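Local atomic coordinates of quinoline 2-oxidoreductase small subunit (Pseudomonas putida, PDB entry 1T3Q), a protein that carries two [2Fe-2S] clusters that probably relay electrons between the molybdenum centre and FAD of quinoline 2-oxidoreductase, a molybdenum hydroxylase. Residues S7-I12 against Y24-M29; I12-N17 against V73-C78; H30-L35 against T42-G47. All coordinates share one frame; numbering follows the deposited sequence.

Interaction 1: S7-I12 against Y24-M29; sequences SQLMRI and YVEPRM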
loop_
_atom_site.group_PDB
_atom_site.type_symbol
_atom_site.label_atom_id
_atom_site.label_comp_id
_atom_site.label_asym_id
_atom_site.label_seq_id
_atom_site.Cartn_x
_atom_site.Cartn_y
_atom_site.Cartn_z
ATOM N N SER A 7 16.951 -23.248 18.440
ATOM C CA SER A 7 16.873 -21.776 18.181
ATOM C C SER A 7 18.281 -21.217 18.100
ATOM O O SER A 7 19.116 -21.472 18.969
ATOM N N GLN A 8 18.518 -20.477 17.025
ATOM C CA GLN A 8 19.776 -19.824 16.770
ATOM C C GLN A 8 19.561 -18.354 17.145
ATOM O O GLN A 8 20.485 -17.540 17.058
ATOM C CB GLN A 8 20.163 -19.972 15.297
ATOM C CG GLN A 8 20.108 -21.424 14.856
ATOM C CD GLN A 8 20.301 -21.593 13.376
ATOM O OE1 GLN A 8 21.417 -21.802 12.902
ATOM N NE2 GLN A 8 19.206 -21.505 12.628
ATOM N N LEU A 9 18.338 -18.041 17.591
ATOM C CA LEU A 9 17.929 -16.687 18.011
ATOM C C LEU A 9 18.171 -16.430 19.492
ATOM O O LEU A 9 17.862 -17.267 20.342
ATOM C CB LEU A 9 16.432 -16.452 17.741
ATOM C CG LEU A 9 15.963 -15.607 16.541
ATOM C CD1 LEU A 9 16.813 -15.914 15.328
ATOM C CD2 LEU A 9 14.487 -15.887 16.248
ATOM N N MET A 10 18.691 -15.250 19.794
ATOM C CA MET A 10 18.977 -14.859 21.166
ATOM C C MET A 10 18.034 -13.760 21.651
ATOM O O MET A 10 17.737 -12.810 20.922
ATOM C CB MET A 10 20.431 -14.392 21.276
ATOM C CG MET A 10 21.450 -15.507 21.070
ATOM S SD MET A 10 23.146 -14.936 21.251
ATOM C CE MET A 10 23.197 -14.583 23.015
ATOM N N ARG A 11 17.569 -13.901 22.888
ATOM C CA ARG A 11 16.655 -12.945 23.498
ATOM C C ARG A 11 17.443 -11.745 23.999
ATOM O O ARG A 11 18.225 -11.856 24.943
ATOM C CB ARG A 11 15.914 -13.611 24.660
ATOM C CG ARG A 11 14.926 -12.710 25.385
ATOM C CD ARG A 11 14.107 -13.514 26.387
ATOM N NE ARG A 11 13.098 -12.707 27.066
ATOM C CZ ARG A 11 13.372 -11.752 27.950
ATOM N NH1 ARG A 11 14.631 -11.478 28.267
ATOM N NH2 ARG A 11 12.384 -11.074 28.523
ATOM N N ILE A 12 17.239 -10.597 23.364
ATOM C CA ILE A 12 17.952 -9.392 23.752
ATOM C C ILE A 12 17.051 -8.402 24.470
ATOM O O ILE A 12 15.957 -8.085 24.008
ATOM C CB ILE A 12 18.588 -8.699 22.526
ATOM C CG1 ILE A 12 19.508 -9.687 21.796
ATOM C CG2 ILE A 12 19.374 -7.465 22.971
ATOM C CD1 ILE A 12 20.583 -10.307 22.678
ATOM N N TYR A 24 14.255 -10.733 19.481
ATOM C CA TYR A 24 15.043 -11.918 19.176
ATOM C C TYR A 24 15.821 -11.740 17.891
ATOM O O TYR A 24 15.264 -11.356 16.866
ATOM C CB TYR A 24 14.136 -13.144 19.074
ATOM C CG TYR A 24 13.565 -13.556 20.408
ATOM C CD1 TYR A 24 12.581 -12.791 21.034
ATOM C CD2 TYR A 24 14.048 -14.681 21.071
ATOM C CE1 TYR A 24 12.096 -13.139 22.289
ATOM C CE2 TYR A 24 13.572 -15.035 22.323
ATOM C CZ TYR A 24 12.598 -14.260 22.927
ATOM O OH TYR A 24 12.140 -14.606 24.175
ATOM N N VAL A 25 17.114 -12.029 17.953
ATOM C CA VAL A 25 17.986 -11.877 16.802
ATOM C C VAL A 25 19.086 -12.922 16.767
ATOM O O VAL A 25 19.397 -13.555 17.780
ATOM C CB VAL A 25 18.671 -10.486 16.808
ATOM C CG1 VAL A 25 17.639 -9.393 16.616
ATOM C CG2 VAL A 25 19.421 -10.284 18.123
ATOM N N GLU A 26 19.668 -13.103 15.586
ATOM C CA GLU A 26 20.784 -14.024 15.422
ATOM C C GLU A 26 22.029 -13.174 15.623
ATOM O O GLU A 26 22.014 -11.974 15.343
ATOM C CB GLU A 26 20.817 -14.614 14.014
ATOM C CG GLU A 26 19.633 -15.474 13.653
ATOM C CD GLU A 26 19.796 -16.116 12.294
ATOM O OE1 GLU A 26 19.888 -15.382 11.292
ATOM O OE2 GLU A 26 19.842 -17.361 12.228
ATOM N N PRO A 27 23.123 -13.778 16.110
ATOM C CA PRO A 27 24.363 -13.028 16.329
ATOM C C PRO A 27 24.886 -12.358 15.051
ATOM O O PRO A 27 25.494 -11.292 15.112
ATOM C CB PRO A 27 25.324 -14.099 16.849
ATOM C CG PRO A 27 24.407 -15.041 17.581
ATOM C CD PRO A 27 23.237 -15.153 16.632
ATOM N N ARG A 28 24.630 -12.984 13.902
ATOM C CA ARG A 28 25.092 -12.476 12.607
ATOM C C ARG A 28 24.438 -11.185 12.122
ATOM O O ARG A 28 24.853 -10.627 11.106
ATOM C CB ARG A 28 24.903 -13.545 11.520
ATOM C CG ARG A 28 23.443 -13.779 11.124
ATOM C CD ARG A 28 23.312 -14.877 10.067
ATOM N NE ARG A 28 24.152 -14.623 8.897
ATOM C CZ ARG A 28 24.263 -15.451 7.859
ATOM N NH1 ARG A 28 25.050 -15.143 6.837
ATOM N NH2 ARG A 28 23.583 -16.589 7.839
ATOM N N MET A 29 23.415 -10.716 12.825
ATOM C CA MET A 29 22.721 -9.498 12.419
ATOM C C MET A 29 23.235 -8.281 13.187
ATOM O O MET A 29 23.321 -8.314 14.421
ATOM C CB MET A 29 21.208 -9.659 12.654
ATOM C CG MET A 29 20.375 -8.436 12.281
ATOM S SD MET A 29 18.594 -8.647 12.482
ATOM C CE MET A 29 18.149 -9.312 10.887
#
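Arg-11 lies over one face of the Tyr-24 ring. Its CA sits 4.1 Å from the ring centroid, 21° off the ring normal, in a CH-pi contact shifted toward the rim. CG is anti to the backbone N (chi1 180°), and the chain then runs extended from CG to NE. The two side chains cross obliquely, and the methylenes pass the CE2-CZ-OH end of the tyrosine. Arg-11 CB lies near Tyr-24 CE2 and CZ, and Arg-11 CD comes 3.2 Å from Tyr-24 OH. The guanidinium plane stands nearly perpendicular to the ring, at 85°. Leu-9 meets the same ring at its edge through CB, while Leu-9 CD2 packs on Tyr-24 CB at 4.0 Å. Met-10 and Val-25 share the other face of the sheet. They form an antiparallel hydrogen-bonded pair, with Met-10 N to Val-25 O at 2.7 Å and Val-25 N to Met-10 O at 3.1 Å. Met-10 SD reaches Pro-27 CG at 3.9 Å, and Ile-12 CG1 meets Val-25 CG2 at 3.7 Å. On this side Val-25 also touches Val-38 of helix 31-39. The Arg-11 and Tyr-24 side chains thus meet by CH-pi contact and packing, without a hydrogen bond, while the two backbone bonds fix the strand register.

Interaction 2: I12-N17 against V73-C78; sequences ISATIN and VQAEGC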
loop_
_atom_site.group_PDB
_atom_site.type_symbol
_atom_site.label_atom_id
_atom_site.label_comp_id
_atom_site.label_asym_id
_atom_site.label_seq_id
_atom_site.Cartn_x
_atom_site.Cartn_y
_atom_site.Cartn_z
ATOM N N ILE A 12 17.239 -10.597 23.364
ATOM C CA ILE A 12 17.952 -9.392 23.752
ATOM C C ILE A 12 17.051 -8.402 24.470
ATOM O O ILE A 12 15.957 -8.085 24.008
ATOM C CB ILE A 12 18.588 -8.699 22.526
ATOM C CG1 ILE A 12 19.508 -9.687 21.796
ATOM C CG2 ILE A 12 19.374 -7.465 22.971
ATOM C CD1 ILE A 12 20.583 -10.307 22.678
ATOM N N SER A 13 17.531 -7.918 25.609
ATOM C CA SER A 13 16.791 -6.967 26.417
ATOM C C SER A 13 17.494 -5.613 26.409
ATOM O O SER A 13 18.629 -5.486 26.877
ATOM C CB SER A 13 16.674 -7.497 27.849
ATOM O OG SER A 13 15.974 -6.589 28.676
ATOM N N ALA A 14 16.824 -4.602 25.868
ATOM C CA ALA A 14 17.397 -3.261 25.802
ATOM C C ALA A 14 16.302 -2.202 25.838
ATOM O O ALA A 14 15.150 -2.472 25.501
ATOM C CB ALA A 14 18.223 -3.107 24.523
ATOM N N THR A 15 16.656 -0.997 26.265
ATOM C CA THR A 15 15.683 0.079 26.297
ATOM C C THR A 15 15.836 0.850 24.988
ATOM O O THR A 15 16.934 1.271 24.630
ATOM C CB THR A 15 15.926 1.018 27.489
ATOM O OG1 THR A 15 15.769 0.279 28.707
ATOM C CG2 THR A 15 14.936 2.162 27.476
ATOM N N ILE A 16 14.735 1.010 24.266
ATOM C CA ILE A 16 14.761 1.720 22.994
ATOM C C ILE A 16 13.832 2.917 23.082
ATOM O O ILE A 16 12.625 2.767 23.272
ATOM C CB ILE A 16 14.324 0.798 21.838
ATOM C CG1 ILE A 16 15.225 -0.437 21.804
ATOM C CG2 ILE A 16 14.391 1.558 20.508
ATOM C CD1 ILE A 16 14.875 -1.446 20.716
ATOM N N ASN A 17 14.413 4.103 22.957
ATOM C CA ASN A 17 13.680 5.356 23.041
ATOM C C ASN A 17 12.869 5.463 24.329
ATOM O O ASN A 17 11.701 5.856 24.316
ATOM C CB ASN A 17 12.783 5.531 21.812
ATOM C CG ASN A 17 13.587 5.622 20.526
ATOM O OD1 ASN A 17 14.695 6.157 20.520
ATOM N ND2 ASN A 17 13.037 5.105 19.438
ATOM N N VAL A 73 23.086 -8.319 19.183
ATOM C CA VAL A 73 23.171 -8.938 20.502
ATOM C C VAL A 73 23.978 -8.097 21.495
ATOM O O VAL A 73 23.867 -8.288 22.704
ATOM C CB VAL A 73 23.758 -10.379 20.446
ATOM C CG1 VAL A 73 22.828 -11.280 19.657
ATOM C CG2 VAL A 73 25.154 -10.375 19.841
ATOM N N GLN A 74 24.775 -7.156 20.997
ATOM C CA GLN A 74 25.556 -6.304 21.889
ATOM C C GLN A 74 24.723 -5.152 22.439
ATOM O O GLN A 74 25.232 -4.298 23.162
ATOM C CB GLN A 74 26.799 -5.767 21.175
ATOM C CG GLN A 74 27.829 -6.854 20.899
ATOM C CD GLN A 74 29.031 -6.356 20.128
ATOM O OE1 GLN A 74 28.896 -5.780 19.053
ATOM N NE2 GLN A 74 30.219 -6.585 20.671
ATOM N N ALA A 75 23.435 -5.138 22.110
ATOM C CA ALA A 75 22.551 -4.088 22.604
ATOM C C ALA A 75 22.038 -4.466 23.991
ATOM O O ALA A 75 21.434 -3.646 24.687
ATOM C CB ALA A 75 21.377 -3.895 21.654
ATOM N N GLU A 76 22.282 -5.714 24.382
ATOM C CA GLU A 76 21.835 -6.213 25.677
ATOM C C GLU A 76 22.216 -5.279 26.815
ATOM O O GLU A 76 23.381 -4.904 26.965
ATOM C CB GLU A 76 22.423 -7.602 25.946
ATOM C CG GLU A 76 22.099 -8.156 27.340
ATOM C CD GLU A 76 20.634 -8.547 27.495
ATOM O OE1 GLU A 76 20.143 -8.588 28.642
ATOM O OE2 GLU A 76 19.977 -8.827 26.469
ATOM N N GLY A 77 21.223 -4.912 27.616
ATOM C CA GLY A 77 21.464 -4.041 28.754
ATOM C C GLY A 77 21.771 -2.593 28.432
ATOM O O GLY A 77 22.159 -1.831 29.321
ATOM N N CYS A 78 21.595 -2.199 27.174
ATOM C CA CYS A 78 21.873 -0.825 26.770
ATOM C C CYS A 78 20.613 0.006 26.555
ATOM O O CYS A 78 19.520 -0.531 26.358
ATOM C CB CYS A 78 22.695 -0.807 25.478
ATOM S SG CYS A 78 24.321 -1.583 25.609
#
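Three hydrogen bonds tie strand 10-16 to the turn ahead of strand 79-81, and Ser-13 takes part in two of them. Its backbone N gives a nearly straight bond to Glu-76 OE2, 2.7 Å long with an angle of 177° at the hydrogen. The oxygen is met from above the carboxylate plane, 36° out of it. Glu-76 has CG anti to the backbone N, and the bend at chi2 (71°) swings CD back toward the strand. Ser-13 O accepts from Gly-77 N at 2.8 Å, nearly along the C=O axis. Thr-15 N then donates to Cys-78 O at 2.9 Å. The carboxylate of Glu-76 accepts the Ser-13 N-H much as a strand carbonyl would.

These bonds lie at the entry to a parallel strand pair. Strand 10-16 runs beside strand 79-81 in the mixed sheet of the plant-type [2Fe-2S] ferredoxin domain, with its beta-grasp fold, and Thr-15 is also paired with Ile-80 through the backbone. Ala-75 to Cys-78 form a type II turn, closed by Cys-78 N to Ala-75 O at 2.9 Å. Gly-77 occupies its third position with a positive phi.

The apolar contacts lie toward Val-73 and Ala-75. Ile-12 CD1 presses on Val-73 CA at 3.6 Å, and CG2 of the same side chain lies near the Glu-76 backbone N. Ala-14 CB meets Ala-75 CB at 4.3 Å. The Ala-14 methyl also lies close to two carbonyl oxygens, with CB 3.3 Å from Ala-75 O and 3.4 Å from Cys-78 O. Beyond the apolar patch, Val-73 packs on Tyr-8 of the medium subunit, and Glu-76 O accepts a hydrogen bond from Arg-54 of that subunit.

Interaction 3: H30-L35 against T42-G47; sequences HLADAL and TGTKIG. With FES (Fe2/s2 (inorganic) cluster), chain H.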
loop_
_atom_site.group_PDB
_atom_site.type_symbol
_atom_site.label_atom_id
_atom_site.label_comp_id
_atom_site.label_asym_id
_atom_site.label_seq_id
_atom_site.Cartn_x
_atom_site.Cartn_y
_atom_site.Cartn_z
ATOM N N HIS A 30 23.589 -7.210 12.475
ATOM C CA HIS A 30 24.045 -6.027 13.189
ATOM C C HIS A 30 22.851 -5.247 13.736
ATOM O O HIS A 30 21.704 -5.495 13.357
ATOM C CB HIS A 30 24.972 -5.138 12.334
ATOM C CG HIS A 30 24.456 -4.802 10.964
ATOM N ND1 HIS A 30 23.244 -4.181 10.749
ATOM C CD2 HIS A 30 25.043 -4.907 9.748
ATOM C CE1 HIS A 30 23.111 -3.913 9.461
ATOM N NE2 HIS A 30 24.190 -4.343 8.831
ATOM N N LEU A 31 23.125 -4.332 14.658
ATOM C CA LEU A 31 22.087 -3.540 15.306
ATOM C C LEU A 31 21.231 -2.711 14.354
ATOM O O LEU A 31 20.017 -2.589 14.553
ATOM C CB LEU A 31 22.725 -2.638 16.369
ATOM C CG LEU A 31 21.771 -1.821 17.244
ATOM C CD1 LEU A 31 20.707 -2.729 17.844
ATOM C CD2 LEU A 31 22.566 -1.118 18.334
ATOM N N ALA A 32 21.851 -2.147 13.320
ATOM C CA ALA A 32 21.112 -1.347 12.347
ATOM C C ALA A 32 19.998 -2.197 11.735
ATOM O O ALA A 32 18.841 -1.786 11.707
ATOM C CB ALA A 32 22.056 -0.832 11.255
ATOM N N ASP A 33 20.345 -3.387 11.249
ATOM C CA ASP A 33 19.347 -4.284 10.659
ATOM C C ASP A 33 18.294 -4.728 11.684
ATOM O O ASP A 33 17.112 -4.826 11.359
ATOM C CB ASP A 33 20.020 -5.531 10.063
ATOM C CG ASP A 33 20.537 -5.311 8.642
ATOM O OD1 ASP A 33 21.187 -6.233 8.096
ATOM O OD2 ASP A 33 20.301 -4.226 8.063
ATOM N N ALA A 34 18.713 -5.003 12.916
ATOM C CA ALA A 34 17.763 -5.442 13.937
ATOM C C ALA A 34 16.746 -4.349 14.244
ATOM O O ALA A 34 15.542 -4.614 14.315
ATOM C CB ALA A 34 18.499 -5.857 15.209
ATOM N N LEU A 35 17.227 -3.122 14.428
ATOM C CA LEU A 35 16.333 -2.005 14.712
ATOM C C LEU A 35 15.334 -1.854 13.566
ATOM O O LEU A 35 14.132 -1.745 13.780
ATOM C CB LEU A 35 17.132 -0.703 14.870
ATOM C CG LEU A 35 17.988 -0.574 16.138
ATOM C CD1 LEU A 35 18.893 0.642 16.042
ATOM C CD2 LEU A 35 17.075 -0.473 17.357
ATOM N N THR A 42 12.576 1.911 11.131
ATOM C CA THR A 42 13.374 2.150 9.935
ATOM C C THR A 42 14.006 3.531 9.815
ATOM O O THR A 42 14.586 3.859 8.780
ATOM C CB THR A 42 12.546 1.855 8.652
ATOM O OG1 THR A 42 11.344 2.635 8.656
ATOM C CG2 THR A 42 12.175 0.378 8.590
ATOM N N GLY A 43 13.916 4.339 10.869
ATOM C CA GLY A 43 14.521 5.658 10.817
ATOM C C GLY A 43 16.032 5.582 10.673
ATOM O O GLY A 43 16.654 6.446 10.055
ATOM N N THR A 44 16.629 4.547 11.253
ATOM C CA THR A 44 18.075 4.342 11.171
ATOM C C THR A 44 18.360 3.826 9.759
ATOM O O THR A 44 17.790 2.819 9.338
ATOM C CB THR A 44 18.543 3.303 12.229
ATOM O OG1 THR A 44 18.251 3.804 13.544
ATOM C CG2 THR A 44 20.041 3.052 12.117
ATOM N N LYS A 45 19.230 4.523 9.035
ATOM C CA LYS A 45 19.550 4.159 7.654
ATOM C C LYS A 45 20.917 3.519 7.486
ATOM O O LYS A 45 21.829 3.740 8.283
ATOM C CB LYS A 45 19.477 5.400 6.747
ATOM C CG LYS A 45 18.187 6.217 6.840
ATOM C CD LYS A 45 16.930 5.395 6.576
ATOM C CE LYS A 45 15.697 6.283 6.563
ATOM N NZ LYS A 45 14.429 5.505 6.582
ATOM N N ILE A 46 21.055 2.744 6.413
ATOM C CA ILE A 46 22.298 2.055 6.103
ATOM C C ILE A 46 22.833 2.521 4.751
ATOM O O ILE A 46 22.161 2.373 3.730
ATOM C CB ILE A 46 22.073 0.531 6.039
ATOM C CG1 ILE A 46 21.531 0.031 7.380
ATOM C CG2 ILE A 46 23.372 -0.168 5.690
ATOM C CD1 ILE A 46 21.133 -1.432 7.367
ATOM N N GLY A 47 24.040 3.078 4.747
ATOM C CA GLY A 47 24.621 3.549 3.505
ATOM C C GLY A 47 25.939 2.905 3.101
ATOM O O GLY A 47 26.396 3.107 1.970
HETATM FE FE1 FES H . 27.601 3.645 6.979
HETATM FE FE2 FES H . 26.975 2.445 9.342
HETATM S S1 FES H . 28.536 3.887 9.076
HETATM S S2 FES H . 25.909 2.235 7.321
#
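Ile-46 reaches from the cluster-binding loop toward the first turn of helix 31-39, meeting Ala-32, Asp-33 and His-30. Its CB points toward the helix and carries two branches, CG1 and CG2. CG2 turns to the [2Fe-2S] cluster and lies 3.9 Å from the sulfide S2. CG1 is anti to the carbonyl carbon (chi1 -59°) and rests 4.0 Å from Ala-32 CB. At the tip, CD1 also meets Ala-32 CB. The same methyl comes 3.0 Å from Asp-33 OD2, a tight and somewhat doubtful contact, and lies at the edge of the His-30 ring, 3.8 Å from CE1.

This is the start of the loop that carries the plant-type ferredoxin cluster in the N-terminal domain. Gly-47, next in the chain, brings its N to 3.3 Å from S2, and Cys-48 follows in the cluster site.

His-30 is the N-cap of the helix. Its ND1 accepts from Asp-33 N at 3.0 Å, with the donor in the ring plane, and its NE2 is hydrogen-bonded to Glu-49 OE1 of the cluster site. The ring is therefore held at both nitrogens. Asp-33 OD1 forms a salt bridge with Lys-2 of the medium subunit. Farther along the helix, Leu-35 CD1 approaches Thr-44 OG1 at 4.1 Å. Lys-45 NZ hydrogen-bonds Thr-42 O and forms a salt bridge with Asp-36 of the large subunit.

In the fold
From the N terminus, interaction 1 closes the first loop, the hairpin of strands 10-16 and 19-25. The chain then enters helix 31-39. Interaction 3 closes the short loop from that helix to the cluster-binding segment 42-47, so interactions 1 and 3 stand in series. Interaction 2 closes a much longer loop, bringing 73-78 back to strand 10-16. Interaction 3 is nested inside it, whereas interactions 1 and 2 cross and share Ile-12. Val-73 meets Val-25 where these two touch. Ala-34 of the helix packs on Val-25 and Met-29, while Leu-31 meets Ala-75 and Leu-35 meets Ile-16. Sheet, helix and cluster loop are thus joined within one domain.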